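Long-range contacts in dual function macrocyclase-peptidase POPB (Galerina marginata, PDB 5N4B), which cleaves peptides after proline and joins their ends into macrocycles, two steps in the biosynthesis of the amanitin toxins of a mushroom: residues G167-I172 / V198-F203; F596-P601 / G717-A722. The protein carries 1 engineered substitution. All coordinates share one frame; numbering follows the deposited sequence.

Contact 1. Residues G167-I172 / V198-F203; sequences GDYSTI and VKWFKF
Four backbone hydrogen bonds tie the strand beginning at Ser170 to residues 198-201. At one end Ile172 and Val198 form an antiparallel hydrogen-bonded pair, in which Ile172 N reaches Val198 O at 2.8 Å from above the carbonyl plane. Ser170 and Phe201 form the second such pair, with Ser170 N to Phe201 O almost straight at 169°. Between the pairs the register slips by one, because Trp200 and Phe201 both lie opposite Ser170; Trp200 takes a positive phi (76°), as the first position of a G1 bulge does.

Apolar packing fills the buried face. Ile172 lays CD1 over one face of the Phe201 ring, 3.7 Å from its centroid, a CH-pi contact; with Phe201 CG anti to its backbone N, the ring is placed beneath this methyl. The CB atoms of Ile172 and Val198 also meet.

Aromatic and charged groups gather at the other end. Trp200 turns the CE3-CZ3 edge of its indole onto one face of Tyr169, an offset edge-to-face pair with planes at 68° and CE3 only 3.5 Å from Tyr169 CD2. Lys202, fully extended, crosses the opposite face of the same tyrosine, so that NZ stands over the ring 4.9 Å from its centroid, a cation-pi contact. That ammonium also donates to Asp168 O at 2.8 Å, in the carbonyl plane, donates a hydrogen bond to a water and forms a salt bridge with Asp232, while Asp168 OD1 pairs with Arg230.

Waters extend the junction: one links Ser170 OG, itself also hydrogen-bonded to Ser163 OG, to Phe201 O, another Thr171 OG1 to Trp200 N.

The whole is the bulged union of the third and outermost strands of a four-stranded antiparallel propeller blade, its loop end facing the catalytic His699.

Contact 2. Residues F596-P601 / G717-A722; sequences FGAAVP and GFIARA
Strand 598-601 and helix segment 717-722 run nearly antiparallel, their axes 163° apart in direction and 8.5 Å apart at closest approach, with Ala598 and Ile719 the nearest pair of CA atoms. From the strand, Ala598 and Val600 direct their CB atoms at the helix, whereas Ala599 between them turns to the other side of the sheet, where it packs on Ile588 of helix 579-590.

Ile719 makes the largest single contribution from the helix. Its CG1 lies anti to its own carbonyl carbon (chi1 -74°), and the extended chi2 of 168° sends CD1 on to the strand, where it touches Val600 CG2 at 3.8 Å. The two branched side chains cross obliquely. Val600 offers this methyl because CG2 is the branch beside its backbone N. Farther back along the same side chain, Ile719 CG1 rests 4.2 Å from Ala598 CB. One helical turn later, Ala722 brings its methyl 4.0 Å from Ala598 CB, so that this small residue is met by both Ile719 and Ala722. Neighbouring strands share the helix: Ile719 also touches Ala573, and Ala722 touches Ala653.

Methyl and methylene groups do nearly all the touching, and the backbone polar groups of the strand bond instead to strands 572-577 and 653-659. The helix is therefore held against the alpha/beta-hydrolase sheet by hydrophobic packing, and the small alanines are consistent with the close approach of the axes.

Overall arrangement
Contact 1 and contact 2 belong to the two halves of a prolyl oligopeptidase: 167-172 with 198-203 lies in the beta-propeller, 596-601 with 717-722 in the alpha/beta-hydrolase domain. Their centres are 37 Å apart and their nearest atoms about 20 Å, so neither touches the other. Only contact 1 borders the catalytic machinery. The side chain of Lys202 comes within about 4 Å of that of His699, and that of Asp168 within about 9 Å of that of Asp662; the third triad position is occupied here by the engineered Ala578. Contact 2, away from that site, joins a helix to the central sheet. The pair contrasts a propeller edge that meets His699 with helix-to-sheet packing in the hydrolase domain.

Contact 1. Residues G167-I172 / V198-F203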
ATOM      1  N   GLY A 167      -9.798 -12.529  11.863  1.00 18.13           N
ATOM      2  CA  GLY A 167     -10.927 -11.641  11.603  1.00 17.91           C
ATOM      3  C   GLY A 167     -10.886 -10.949  10.252  1.00 18.63           C
ATOM      4  O   GLY A 167      -9.813 -10.689   9.710  1.00 19.16           O
ATOM      5  N   ASP A 168     -12.066 -10.650   9.708  1.00 17.20           N
ATOM      6  CA  ASP A 168     -12.185  -9.997   8.405  1.00 17.62           C
ATOM      7  C   ASP A 168     -12.589  -8.519   8.480  1.00 16.33           C
ATOM      8  O   ASP A 168     -12.650  -7.861   7.436  1.00 17.23           O
ATOM      9  CB  ASP A 168     -13.216 -10.738   7.551  1.00 18.96           C
ATOM     10  CG  ASP A 168     -12.651 -11.941   6.847  1.00 21.21           C
ATOM     11  OD1 ASP A 168     -11.432 -12.011   6.602  1.00 27.10           O
ATOM     12  OD2 ASP A 168     -13.471 -12.867   6.651  1.00 25.47           O
ATOM     13  N   TYR A 169     -12.889  -7.998   9.666  1.00 15.20           N
ATOM     14  CA  TYR A 169     -13.264  -6.615   9.911  1.00 15.45           C
ATOM     15  C   TYR A 169     -12.493  -6.109  11.129  1.00 16.02           C
ATOM     16  O   TYR A 169     -11.928  -6.878  11.904  1.00 19.36           O
ATOM     17  CB  TYR A 169     -14.790  -6.467  10.195  1.00 16.56           C
ATOM     18  CG  TYR A 169     -15.619  -7.002   9.035  1.00 17.55           C
ATOM     19  CD1 TYR A 169     -15.978  -6.198   7.973  1.00 17.10           C
ATOM     20  CD2 TYR A 169     -15.984  -8.319   9.001  1.00 18.84           C
ATOM     21  CE1 TYR A 169     -16.682  -6.705   6.886  1.00 15.96           C
ATOM     22  CE2 TYR A 169     -16.741  -8.834   7.935  1.00 18.24           C
ATOM     23  CZ  TYR A 169     -17.050  -8.015   6.879  1.00 18.02           C
ATOM     24  OH  TYR A 169     -17.765  -8.554   5.808  1.00 22.30           O
ATOM     25  N   SER A 170     -12.495  -4.813  11.315  1.00 14.68           N
ATOM     26  CA  SER A 170     -11.920  -4.188  12.493  1.00 13.83           C
ATOM     27  C   SER A 170     -13.008  -3.633  13.395  1.00 15.06           C
ATOM     28  O   SER A 170     -14.164  -3.465  12.998  1.00 15.73           O
ATOM     29  CB  SER A 170     -10.978  -3.041  12.121  1.00 15.71           C
ATOM     30  OG  SER A 170      -9.938  -3.514  11.273  1.00 17.78           O
ATOM     31  N   THR A 171     -12.641  -3.355  14.637  1.00 14.29           N
ATOM     32  CA  THR A 171     -13.520  -2.782  15.651  1.00 12.94           C
ATOM     33  C   THR A 171     -12.886  -1.501  16.151  1.00 14.22           C
ATOM     34  O   THR A 171     -11.685  -1.465  16.466  1.00 13.92           O
ATOM     35  CB  THR A 171     -13.743  -3.762  16.818  1.00 15.11           C
ATOM     36  OG1 THR A 171     -14.262  -4.985  16.265  1.00 19.62           O
ATOM     37  CG2 THR A 171     -14.653  -3.187  17.833  1.00 16.81           C
ATOM     38  N   ILE A 172     -13.671  -0.434  16.190  1.00 12.85           N
ATOM     39  CA  ILE A 172     -13.182   0.867  16.639  1.00 12.46           C
ATOM     40  C   ILE A 172     -13.569   1.031  18.091  1.00 14.79           C
ATOM     41  O   ILE A 172     -14.739   0.846  18.478  1.00 15.39           O
ATOM     42  CB  ILE A 172     -13.734   2.025  15.803  1.00 12.85           C
ATOM     43  CG1 ILE A 172     -13.401   1.837  14.320  1.00 12.09           C
ATOM     44  CG2 ILE A 172     -13.137   3.321  16.331  1.00 13.70           C
ATOM     45  CD1 ILE A 172     -14.160   2.854  13.433  1.00 12.61           C
ATOM     46  N   VAL A 198     -17.384  -0.220  18.156  1.00 16.92           N
ATOM     47  CA  VAL A 198     -17.933   0.037  16.837  1.00 17.10           C
ATOM     48  C   VAL A 198     -17.427  -1.057  15.888  1.00 16.00           C
ATOM     49  O   VAL A 198     -16.301  -0.989  15.378  1.00 14.95           O
ATOM     50  CB  VAL A 198     -17.561   1.451  16.382  1.00 15.23           C
ATOM     51  CG1 VAL A 198     -18.062   1.728  15.004  1.00 18.29           C
ATOM     52  CG2 VAL A 198     -18.107   2.472  17.363  1.00 18.10           C
ATOM     53  N   LYS A 199     -18.225  -2.085  15.674  1.00 17.36           N
ATOM     54  CA  LYS A 199     -17.840  -3.275  14.932  1.00 16.64           C
ATOM     55  C   LYS A 199     -18.101  -3.104  13.438  1.00 15.91           C
ATOM     56  O   LYS A 199     -18.813  -2.193  12.973  1.00 17.01           O
ATOM     57  CB  LYS A 199     -18.631  -4.478  15.451  1.00 17.97           C
ATOM     58  CG  LYS A 199     -18.201  -4.850  16.887  1.00 21.04           C
ATOM     59  CD  LYS A 199     -18.986  -6.043  17.433  1.00 28.34           C
ATOM     60  CE  LYS A 199     -18.719  -7.326  16.633  1.00 40.53           C
ATOM     61  NZ  LYS A 199     -17.348  -7.899  16.726  1.00 51.34           N
ATOM     62  N   TRP A 200     -17.492  -4.010  12.671  1.00 15.62           N
ATOM     63  CA  TRP A 200     -17.771  -4.208  11.251  1.00 16.49           C
ATOM     64  C   TRP A 200     -17.169  -3.130  10.367  1.00 15.13           C
ATOM     65  O   TRP A 200     -17.590  -2.914   9.246  1.00 15.60           O
ATOM     66  CB  TRP A 200     -19.288  -4.388  10.979  1.00 16.67           C
ATOM     67  CG  TRP A 200     -19.869  -5.444  11.878  1.00 17.51           C
ATOM     68  CD1 TRP A 200     -20.711  -5.248  12.931  1.00 21.17           C
ATOM     69  CD2 TRP A 200     -19.612  -6.832  11.824  1.00 18.81           C
ATOM     70  NE1 TRP A 200     -20.985  -6.433  13.537  1.00 22.19           N
ATOM     71  CE2 TRP A 200     -20.315  -7.428  12.889  1.00 20.52           C
ATOM     72  CE3 TRP A 200     -18.852  -7.644  10.978  1.00 25.19           C
ATOM     73  CZ2 TRP A 200     -20.315  -8.810  13.108  1.00 24.24           C
ATOM     74  CZ3 TRP A 200     -18.821  -9.001  11.222  1.00 26.32           C
ATOM     75  CH2 TRP A 200     -19.563  -9.570  12.282  1.00 27.79           C
ATOM     76  N   PHE A 201     -16.118  -2.472  10.864  1.00 14.90           N
ATOM     77  CA  PHE A 201     -15.465  -1.367  10.185  1.00 12.41           C
ATOM     78  C   PHE A 201     -14.472  -1.893   9.157  1.00 14.04           C
ATOM     79  O   PHE A 201     -13.634  -2.767   9.453  1.00 14.65           O
ATOM     80  CB  PHE A 201     -14.733  -0.526  11.242  1.00 12.52           C
ATOM     81  CG  PHE A 201     -13.754   0.506  10.697  1.00 12.40           C
ATOM     82  CD1 PHE A 201     -14.164   1.469   9.832  1.00 13.03           C
ATOM     83  CD2 PHE A 201     -12.437   0.523  11.110  1.00 13.74           C
ATOM     84  CE1 PHE A 201     -13.256   2.416   9.328  1.00 15.12           C
ATOM     85  CE2 PHE A 201     -11.546   1.474  10.650  1.00 12.92           C
ATOM     86  CZ  PHE A 201     -11.958   2.424   9.777  1.00 13.78           C
ATOM     87  N   LYS A 202     -14.518  -1.335   7.950  1.00 12.70           N
ATOM     88  CA  LYS A 202     -13.592  -1.735   6.913  1.00 14.28           C
ATOM     89  C   LYS A 202     -13.632  -0.743   5.758  1.00 13.52           C
ATOM     90  O   LYS A 202     -14.691  -0.209   5.431  1.00 13.10           O
ATOM     91  CB  LYS A 202     -13.971  -3.131   6.380  1.00 16.05           C
ATOM     92  CG  LYS A 202     -12.885  -3.926   5.676  1.00 15.55           C
ATOM     93  CD  LYS A 202     -13.392  -5.313   5.300  1.00 15.26           C
ATOM     94  CE  LYS A 202     -12.270  -6.171   4.849  1.00 18.00           C
ATOM     95  NZ  LYS A 202     -12.719  -7.604   4.662  1.00 20.65           N
ATOM     96  N   PHE A 203     -12.466  -0.522   5.143  1.00 14.28           N
ATOM     97  CA  PHE A 203     -12.310   0.184   3.858  1.00 14.16           C
ATOM     98  C   PHE A 203     -12.675   1.664   3.899  1.00 14.86           C
ATOM     99  O   PHE A 203     -13.064   2.235   2.873  1.00 14.68           O
ATOM    100  CB  PHE A 203     -13.037  -0.527   2.704  1.00 15.16           C
ATOM    101  CG  PHE A 203     -12.538  -1.921   2.398  1.00 15.19           C
ATOM    102  CD1 PHE A 203     -11.196  -2.201   2.365  1.00 15.54           C
ATOM    103  CD2 PHE A 203     -13.429  -2.938   2.122  1.00 17.16           C
ATOM    104  CE1 PHE A 203     -10.767  -3.492   2.052  1.00 17.29           C
ATOM    105  CE2 PHE A 203     -12.993  -4.221   1.792  1.00 18.92           C
ATOM    106  CZ  PHE A 203     -11.645  -4.474   1.787  1.00 19.66           C
TER
HETATM  107  O   HOH W   1     -10.940  -9.839   4.500  1.00 27.22           O
HETATM  108  O   HOH W   2     -10.869  -3.010   8.982  1.00 28.86           O
HETATM  109  O   HOH W   3     -15.870  -6.137  13.962  1.00 16.97           O
HETATM  110  O   HOH W   4     -15.142  -6.942  18.241  1.00 37.66           O

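Contact 2. Residues F596-P601 / G717-A722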
ATOM      1  N   PHE A 596      14.996 -14.277 -17.008  1.00 13.86           N
ATOM      2  CA  PHE A 596      15.101 -14.109 -15.571  1.00 12.80           C
ATOM      3  C   PHE A 596      15.853 -15.274 -14.975  1.00 11.91           C
ATOM      4  O   PHE A 596      15.741 -16.398 -15.454  1.00 14.79           O
ATOM      5  CB  PHE A 596      13.705 -14.082 -14.972  1.00 12.73           C
ATOM      6  CG  PHE A 596      12.818 -13.032 -15.561  1.00 10.51           C
ATOM      7  CD1 PHE A 596      13.104 -11.702 -15.348  1.00 11.13           C
ATOM      8  CD2 PHE A 596      11.721 -13.344 -16.319  1.00 12.22           C
ATOM      9  CE1 PHE A 596      12.321 -10.702 -15.894  1.00 11.10           C
ATOM     10  CE2 PHE A 596      10.902 -12.342 -16.868  1.00 12.81           C
ATOM     11  CZ  PHE A 596      11.214 -11.024 -16.638  1.00 12.92           C
ATOM     12  N   GLY A 597      16.595 -14.991 -13.910  1.00 12.32           N
ATOM     13  CA  GLY A 597      17.324 -16.008 -13.168  1.00 13.65           C
ATOM     14  C   GLY A 597      16.607 -16.486 -11.927  1.00 12.45           C
ATOM     15  O   GLY A 597      16.964 -17.535 -11.393  1.00 13.59           O
ATOM     16  N   ALA A 598      15.610 -15.740 -11.449  1.00 10.96           N
ATOM     17  CA  ALA A 598      14.845 -16.140 -10.282  1.00 10.89           C
ATOM     18  C   ALA A 598      13.584 -15.302 -10.240  1.00  9.69           C
ATOM     19  O   ALA A 598      13.546 -14.185 -10.758  1.00 10.47           O
ATOM     20  CB  ALA A 598      15.588 -15.952  -8.968  1.00 10.53           C
ATOM     21  N   ALA A 599      12.568 -15.837  -9.569  1.00  8.96           N
ATOM     22  CA  ALA A 599      11.288 -15.158  -9.491  1.00 10.17           C
ATOM     23  C   ALA A 599      10.637 -15.402  -8.143  1.00 10.16           C
ATOM     24  O   ALA A 599      10.548 -16.547  -7.692  1.00 10.89           O
ATOM     25  CB  ALA A 599      10.359 -15.638 -10.614  1.00  9.92           C
ATOM     26  N   VAL A 600      10.165 -14.330  -7.504  1.00  9.15           N
ATOM     27  CA  VAL A 600       9.513 -14.399  -6.179  1.00  9.05           C
ATOM     28  C   VAL A 600       8.211 -13.604  -6.245  1.00  8.06           C
ATOM     29  O   VAL A 600       8.198 -12.390  -5.966  1.00  9.07           O
ATOM     30  CB  VAL A 600      10.426 -13.965  -5.022  1.00  8.09           C
ATOM     31  CG1 VAL A 600       9.630 -14.061  -3.712  1.00 11.20           C
ATOM     32  CG2 VAL A 600      11.625 -14.844  -4.990  1.00 10.35           C
ATOM     33  N   PRO A 601       7.092 -14.229  -6.657  1.00  8.36           N
ATOM     34  CA  PRO A 601       5.778 -13.571  -6.592  1.00  9.25           C
ATOM     35  C   PRO A 601       5.166 -13.753  -5.224  1.00  9.21           C
ATOM     36  O   PRO A 601       5.100 -14.887  -4.730  1.00  9.76           O
ATOM     37  CB  PRO A 601       4.981 -14.290  -7.681  1.00  9.58           C
ATOM     38  CG  PRO A 601       5.592 -15.674  -7.697  1.00  9.81           C
ATOM     39  CD  PRO A 601       7.019 -15.568  -7.273  1.00  8.35           C
ATOM     40  N   GLY A 717      17.855 -15.008   0.188  1.00 10.26           N
ATOM     41  CA  GLY A 717      18.790 -16.133   0.106  1.00 10.92           C
ATOM     42  C   GLY A 717      18.459 -17.081  -1.030  1.00 10.47           C
ATOM     43  O   GLY A 717      19.359 -17.579  -1.728  1.00 11.39           O
ATOM     44  N   PHE A 718      17.178 -17.313  -1.244  1.00  9.90           N
ATOM     45  CA  PHE A 718      16.747 -18.136  -2.377  1.00 10.70           C
ATOM     46  C   PHE A 718      17.211 -17.510  -3.675  1.00  8.87           C
ATOM     47  O   PHE A 718      17.750 -18.182  -4.553  1.00 10.97           O
ATOM     48  CB  PHE A 718      15.238 -18.325  -2.351  1.00 10.28           C
ATOM     49  CG  PHE A 718      14.697 -19.099  -3.540  1.00 10.12           C
ATOM     50  CD1 PHE A 718      14.601 -20.472  -3.443  1.00 13.94           C
ATOM     51  CD2 PHE A 718      14.289 -18.467  -4.672  1.00 12.09           C
ATOM     52  CE1 PHE A 718      14.127 -21.250  -4.505  1.00 13.17           C
ATOM     53  CE2 PHE A 718      13.802 -19.221  -5.749  1.00 11.06           C
ATOM     54  CZ  PHE A 718      13.716 -20.592  -5.651  1.00 12.00           C
ATOM     55  N   ILE A 719      16.978 -16.212  -3.815  1.00  9.10           N
ATOM     56  CA  ILE A 719      17.394 -15.519  -5.016  1.00 10.73           C
ATOM     57  C   ILE A 719      18.905 -15.613  -5.170  1.00 12.52           C
ATOM     58  O   ILE A 719      19.415 -15.896  -6.256  1.00 11.37           O
ATOM     59  CB  ILE A 719      16.900 -14.068  -4.998  1.00 11.90           C
ATOM     60  CG1 ILE A 719      15.392 -14.000  -5.273  1.00  9.86           C
ATOM     61  CG2 ILE A 719      17.672 -13.237  -6.026  1.00 11.38           C
ATOM     62  CD1 ILE A 719      14.774 -12.677  -4.996  1.00 14.33           C
ATOM     63  N   ALA A 720      19.661 -15.343  -4.098  1.00 10.58           N
ATOM     64  CA  ALA A 720      21.117 -15.342  -4.208  1.00 12.09           C
ATOM     65  C   ALA A 720      21.644 -16.691  -4.669  1.00 13.10           C
ATOM     66  O   ALA A 720      22.494 -16.769  -5.574  1.00 13.58           O
ATOM     67  CB  ALA A 720      21.770 -14.963  -2.884  1.00 13.02           C
ATOM     68  N   ARG A 721      21.139 -17.768  -4.086  1.00 12.46           N
ATOM     69  CA  ARG A 721      21.594 -19.104  -4.493  1.00 13.70           C
ATOM     70  C   ARG A 721      21.185 -19.401  -5.931  1.00 15.39           C
ATOM     71  O   ARG A 721      21.989 -19.925  -6.711  1.00 15.66           O
ATOM     72  CB  ARG A 721      21.051 -20.169  -3.543  1.00 15.24           C
ATOM     73  CG  ARG A 721      21.406 -21.543  -4.037  1.00 19.95           C
ATOM     74  CD  ARG A 721      21.554 -22.562  -2.963  1.00 37.04           C
ATOM     75  NE  ARG A 721      22.747 -22.290  -2.167  1.00 41.89           N
ATOM     76  CZ  ARG A 721      23.257 -23.173  -1.329  1.00 32.32           C
ATOM     77  NH1 ARG A 721      24.328 -22.870  -0.600  1.00 33.07           N
ATOM     78  NH2 ARG A 721      22.671 -24.357  -1.213  1.00 41.06           N
ATOM     79  N   ALA A 722      19.959 -19.053  -6.302  1.00 12.75           N
ATOM     80  CA  ALA A 722      19.534 -19.302  -7.679  1.00 13.90           C
ATOM     81  C   ALA A 722      20.400 -18.576  -8.680  1.00 16.39           C
ATOM     82  O   ALA A 722      20.544 -19.057  -9.803  1.00 15.51           O
ATOM     83  CB  ALA A 722      18.106 -18.851  -7.900  1.00 12.94           C
TER